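Local coordinates for uncharacterized protein (Plasmodium falciparum, PDB 1ZSO), which is of unknown function but may bind zinc, as relatives in its eukaryotic zinc-binding protein family are thought to do, at residues T12-V23 and C153-N164. Numbering follows the deposited sequence.
Sequences TVVRIKAELENV and CVGIYNLEYEVN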
loop_
_atom_site.group_PDB
_atom_site.type_symbol
_atom_site.label_atom_id
_atom_site.label_comp_id
_atom_site.label_asym_id
_atom_site.label_seq_id
_atom_site.Cartn_x
_atom_site.Cartn_y
_atom_site.Cartn_z
ATOM N N THR B 12 -12.430 10.567 -9.791
ATOM C CA THR B 12 -12.891 11.113 -8.505
ATOM C C THR B 12 -12.132 12.377 -8.056
ATOM O O THR B 12 -10.915 12.354 -7.914
ATOM C CB THR B 12 -12.685 10.085 -7.343
ATOM O OG1 THR B 12 -13.338 8.831 -7.632
ATOM C CG2 THR B 12 -13.196 10.666 -6.033
ATOM N N VAL B 13 -12.843 13.450 -7.746
ATOM C CA VAL B 13 -12.197 14.721 -7.398
ATOM C C VAL B 13 -12.253 15.034 -5.900
ATOM O O VAL B 13 -13.247 14.774 -5.243
ATOM C CB VAL B 13 -12.791 15.898 -8.228
ATOM C CG1 VAL B 13 -12.124 17.190 -7.878
ATOM C CG2 VAL B 13 -12.604 15.650 -9.680
ATOM N N VAL B 14 -11.164 15.542 -5.344
ATOM C CA VAL B 14 -11.216 16.113 -4.008
ATOM C C VAL B 14 -11.269 17.619 -4.156
ATOM O O VAL B 14 -10.379 18.202 -4.761
ATOM C CB VAL B 14 -9.975 15.780 -3.151
ATOM C CG1 VAL B 14 -10.052 16.477 -1.803
ATOM C CG2 VAL B 14 -9.869 14.306 -2.938
ATOM N N ARG B 15 -12.312 18.231 -3.601
ATOM C CA ARG B 15 -12.481 19.669 -3.607
ATOM C C ARG B 15 -12.263 20.201 -2.213
ATOM O O ARG B 15 -12.720 19.617 -1.225
ATOM C CB ARG B 15 -13.893 20.020 -4.066
ATOM C CG ARG B 15 -14.389 19.084 -5.144
ATOM C CD ARG B 15 -15.299 19.765 -6.134
ATOM N NE ARG B 15 -16.472 20.336 -5.498
ATOM C CZ ARG B 15 -16.842 21.610 -5.604
ATOM N NH1 ARG B 15 -16.117 22.458 -6.341
ATOM N NH2 ARG B 15 -17.952 22.029 -4.990
ATOM N N ILE B 16 -11.566 21.326 -2.133
ATOM C CA ILE B 16 -11.417 22.013 -0.881
ATOM C C ILE B 16 -11.860 23.480 -0.933
ATOM O O ILE B 16 -11.960 24.107 -2.000
ATOM C CB ILE B 16 -9.970 21.929 -0.333
ATOM C CG1 ILE B 16 -9.048 22.925 -1.030
ATOM C CG2 ILE B 16 -9.406 20.524 -0.471
ATOM C CD1 ILE B 16 -7.659 22.927 -0.401
ATOM N N LYS B 17 -12.069 24.004 0.273
ATOM C CA LYS B 17 -12.486 25.384 0.532
ATOM C C LYS B 17 -11.883 25.781 1.894
ATOM O O LYS B 17 -11.916 25.020 2.840
ATOM C CB LYS B 17 -14.012 25.437 0.582
ATOM C CG LYS B 17 -14.621 26.779 0.890
ATOM C CD LYS B 17 -16.130 26.637 0.804
ATOM C CE LYS B 17 -16.859 27.710 1.561
ATOM N NZ LYS B 17 -18.366 27.596 1.271
ATOM N N ALA B 18 -11.320 26.965 1.990
ATOM C CA ALA B 18 -10.794 27.427 3.266
ATOM C C ALA B 18 -10.716 28.927 3.192
ATOM O O ALA B 18 -10.625 29.507 2.098
ATOM C CB ALA B 18 -9.407 26.836 3.562
ATOM N N GLU B 19 -10.815 29.524 4.372
ATOM C CA GLU B 19 -10.751 30.963 4.557
ATOM C C GLU B 19 -9.283 31.358 4.856
ATOM O O GLU B 19 -8.622 30.775 5.740
ATOM C CB GLU B 19 -11.753 31.339 5.675
ATOM C CG GLU B 19 -11.519 32.650 6.396
ATOM C CD GLU B 19 -12.679 32.994 7.351
ATOM O OE1 GLU B 19 -13.510 32.096 7.637
ATOM O OE2 GLU B 19 -12.764 34.160 7.806
ATOM N N LEU B 20 -8.789 32.322 4.084
ATOM C CA LEU B 20 -7.369 32.628 4.024
ATOM C C LEU B 20 -7.050 33.975 4.618
ATOM O O LEU B 20 -7.709 34.972 4.340
ATOM C CB LEU B 20 -6.862 32.620 2.591
ATOM C CG LEU B 20 -7.059 31.339 1.798
ATOM C CD1 LEU B 20 -6.491 31.486 0.401
ATOM C CD2 LEU B 20 -6.473 30.131 2.540
ATOM N N GLU B 21 -6.024 33.963 5.458
ATOM C CA GLU B 21 -5.487 35.168 6.050
ATOM C C GLU B 21 -4.001 35.256 5.672
ATOM O O GLU B 21 -3.172 34.461 6.133
ATOM C CB GLU B 21 -5.713 35.158 7.568
ATOM C CG GLU B 21 -4.922 36.209 8.347
ATOM C CD GLU B 21 -5.558 37.604 8.378
ATOM O OE1 GLU B 21 -6.557 37.858 7.645
ATOM O OE2 GLU B 21 -5.029 38.449 9.163
ATOM N N ASN B 22 -3.680 36.193 4.798
ATOM C CA ASN B 22 -2.291 36.526 4.531
ATOM C C ASN B 22 -1.519 35.334 3.929
ATOM O O ASN B 22 -0.298 35.206 4.061
ATOM C CB ASN B 22 -1.657 37.104 5.801
ATOM C CG ASN B 22 -2.057 38.552 6.031
ATOM O OD1 ASN B 22 -2.566 39.192 5.142
ATOM N ND2 ASN B 22 -1.814 39.067 7.198
ATOM N N VAL B 23 -2.270 34.500 3.223
ATOM C CA VAL B 23 -1.745 33.330 2.502
ATOM C C VAL B 23 -1.770 33.545 0.994
ATOM O O VAL B 23 -2.747 33.996 0.444
ATOM C CB VAL B 23 -2.604 32.075 2.809
ATOM C CG1 VAL B 23 -2.212 30.917 1.913
ATOM C CG2 VAL B 23 -2.480 31.682 4.271
ATOM N N CYS B 153 0.163 37.943 11.026
ATOM C CA CYS B 153 -0.517 36.672 11.242
ATOM C C CYS B 153 -0.838 36.061 9.879
ATOM O O CYS B 153 -1.303 36.749 8.946
ATOM C CB CYS B 153 -1.813 36.840 12.065
ATOM S SG CYS B 153 -1.665 37.449 13.845
ATOM N N VAL B 154 -0.598 34.758 9.781
ATOM C CA VAL B 154 -0.908 33.968 8.592
ATOM C C VAL B 154 -1.770 32.790 9.017
ATOM O O VAL B 154 -1.430 32.101 9.937
ATOM C CB VAL B 154 0.385 33.447 7.969
ATOM C CG1 VAL B 154 0.098 32.753 6.700
ATOM C CG2 VAL B 154 1.339 34.585 7.750
ATOM N N GLY B 155 -2.893 32.564 8.355
ATOM C CA GLY B 155 -3.856 31.575 8.836
ATOM C C GLY B 155 -4.670 30.871 7.753
ATOM O O GLY B 155 -4.907 31.394 6.669
ATOM N N ILE B 156 -5.079 29.654 8.061
ATOM C CA ILE B 156 -6.002 28.917 7.220
ATOM C C ILE B 156 -7.108 28.414 8.145
ATOM O O ILE B 156 -6.842 27.688 9.121
ATOM C CB ILE B 156 -5.307 27.727 6.502
ATOM C CG1 ILE B 156 -4.397 28.273 5.408
ATOM C CG2 ILE B 156 -6.361 26.760 5.877
ATOM C CD1 ILE B 156 -3.216 27.429 5.155
ATOM N N TYR B 157 -8.334 28.835 7.853
ATOM C CA TYR B 157 -9.448 28.602 8.744
ATOM C C TYR B 157 -10.550 27.844 8.047
ATOM O O TYR B 157 -10.760 27.978 6.839
ATOM C CB TYR B 157 -10.040 29.941 9.208
ATOM C CG TYR B 157 -9.123 30.779 10.067
ATOM C CD1 TYR B 157 -9.272 30.781 11.448
ATOM C CD2 TYR B 157 -8.115 31.567 9.499
ATOM C CE1 TYR B 157 -8.439 31.525 12.254
ATOM C CE2 TYR B 157 -7.241 32.323 10.311
ATOM C CZ TYR B 157 -7.417 32.299 11.682
ATOM O OH TYR B 157 -6.607 33.063 12.531
ATOM N N ASN B 158 -11.266 27.081 8.855
ATOM C CA ASN B 158 -12.458 26.400 8.473
ATOM C C ASN B 158 -12.193 25.658 7.187
ATOM O O ASN B 158 -12.847 25.909 6.180
ATOM C CB ASN B 158 -13.626 27.396 8.345
ATOM C CG ASN B 158 -14.993 26.706 8.113
ATOM O OD1 ASN B 158 -15.138 25.514 8.340
ATOM N ND2 ASN B 158 -15.992 27.482 7.675
ATOM N N LEU B 159 -11.203 24.767 7.205
ATOM C CA LEU B 159 -10.887 23.972 6.001
ATOM C C LEU B 159 -12.017 22.974 5.809
ATOM O O LEU B 159 -12.419 22.283 6.758
ATOM C CB LEU B 159 -9.513 23.275 6.109
ATOM C CG LEU B 159 -9.211 22.212 5.036
ATOM C CD1 LEU B 159 -8.984 22.818 3.626
ATOM C CD2 LEU B 159 -8.080 21.289 5.450
ATOM N N GLU B 160 -12.573 22.976 4.603
ATOM C CA GLU B 160 -13.674 22.121 4.230
ATOM C C GLU B 160 -13.275 21.364 2.958
ATOM O O GLU B 160 -12.451 21.831 2.161
ATOM C CB GLU B 160 -14.926 22.940 3.960
ATOM C CG GLU B 160 -15.586 23.594 5.166
ATOM C CD GLU B 160 -16.888 24.343 4.793
ATOM O OE1 GLU B 160 -17.963 23.714 4.895
ATOM O OE2 GLU B 160 -16.838 25.537 4.381
ATOM N N TYR B 161 -13.831 20.176 2.786
ATOM C CA TYR B 161 -13.486 19.401 1.630
ATOM C C TYR B 161 -14.612 18.431 1.273
ATOM O O TYR B 161 -15.543 18.179 2.077
ATOM C CB TYR B 161 -12.153 18.651 1.866
ATOM C CG TYR B 161 -12.034 18.107 3.263
ATOM C CD1 TYR B 161 -12.608 16.887 3.622
ATOM C CD2 TYR B 161 -11.363 18.825 4.226
ATOM C CE1 TYR B 161 -12.500 16.409 4.920
ATOM C CE2 TYR B 161 -11.246 18.362 5.519
ATOM C CZ TYR B 161 -11.807 17.155 5.864
ATOM O OH TYR B 161 -11.662 16.756 7.181
ATOM N N GLU B 162 -14.550 17.915 0.060
ATOM C CA GLU B 162 -15.435 16.838 -0.293
ATOM C C GLU B 162 -14.785 15.970 -1.353
ATOM O O GLU B 162 -13.858 16.406 -2.040
ATOM C CB GLU B 162 -16.822 17.359 -0.699
ATOM C CG GLU B 162 -16.891 18.157 -1.978
ATOM C CD GLU B 162 -18.285 18.753 -2.205
ATOM O OE1 GLU B 162 -18.900 18.483 -3.255
ATOM O OE2 GLU B 162 -18.775 19.485 -1.314
ATOM N N VAL B 163 -15.219 14.716 -1.418
ATOM C CA VAL B 163 -14.764 13.793 -2.442
ATOM C C VAL B 163 -15.965 13.324 -3.243
ATOM O O VAL B 163 -16.862 12.714 -2.688
ATOM C CB VAL B 163 -14.066 12.578 -1.826
ATOM C CG1 VAL B 163 -13.595 11.638 -2.916
ATOM C CG2 VAL B 163 -12.893 13.011 -0.979
ATOM N N ASN B 164 -15.975 13.602 -4.545
ATOM C CA ASN B 164 -17.115 13.280 -5.407
ATOM C C ASN B 164 -16.740 12.425 -6.623
ATOM O O ASN B 164 -15.808 12.788 -7.342
ATOM C CB ASN B 164 -17.779 14.568 -5.916
ATOM C CG ASN B 164 -18.242 15.483 -4.794
ATOM O OD1 ASN B 164 -17.686 16.581 -4.611
ATOM N ND2 ASN B 164 -19.257 15.047 -4.036
ATOM O OXT ASN B 164 -17.374 11.400 -6.944
#
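An antiparallel strand pair interrupted by a beta bulge joins Thr12-Glu21 to Cys153-Val163, the chain's C-terminal strand. The bulge shows in the register: Lys17 pairs with Glu160, yet Glu19 pairs with Tyr157, so one extra residue is taken up around Asn158, where the second strand turns a corner. Both flanks keep the regular ladder. Glu160 N reaches Lys17 O at 2.8 Å, Tyr157 N reaches Glu19 O at 2.9 Å, and the reciprocal bonds, Lys17 N to Glu160 O and Glu19 N to Tyr157 O, complete each pair.

On the face carrying Val14, Ile16 and Leu20 the contacts are apolar: Val14 CG2 meets Val163 CG2 at 3.8 Å. At the bulge the Ala18 methyl is directed at the partner strand, touching Ile156 CG2 at 3.8 Å and Leu159 CD1 at 4.0 Å.

The opposite face is mostly charged. Arg15 and Glu162 run alongside each other, but their salt bridge is long, NE to OE1 3.8 Å; the carboxylate oxygen lies at the guanidinium edge, in its plane, although the two planes stand 87° apart. With CG anti to the backbone N (chi1 178°) and an extended chain, Lys17 runs beside Glu160, its NZ 4.0 Å from Glu160 OE2, beyond salt-bridge range.

Where the first strand ends, Asn22 ND2 donates to Cys153 O at 2.9 Å, extending the ladder through a side chain.

Both are inner strands of a six-stranded antiparallel sheet, between strand 102-110, bonded through Val14 to Phe104 and Ala105, and strand 143-147, whose Trp143 packs on Val154 and Ile156; Phe117 of strand 112-117 meets Tyr161 edge-to-face.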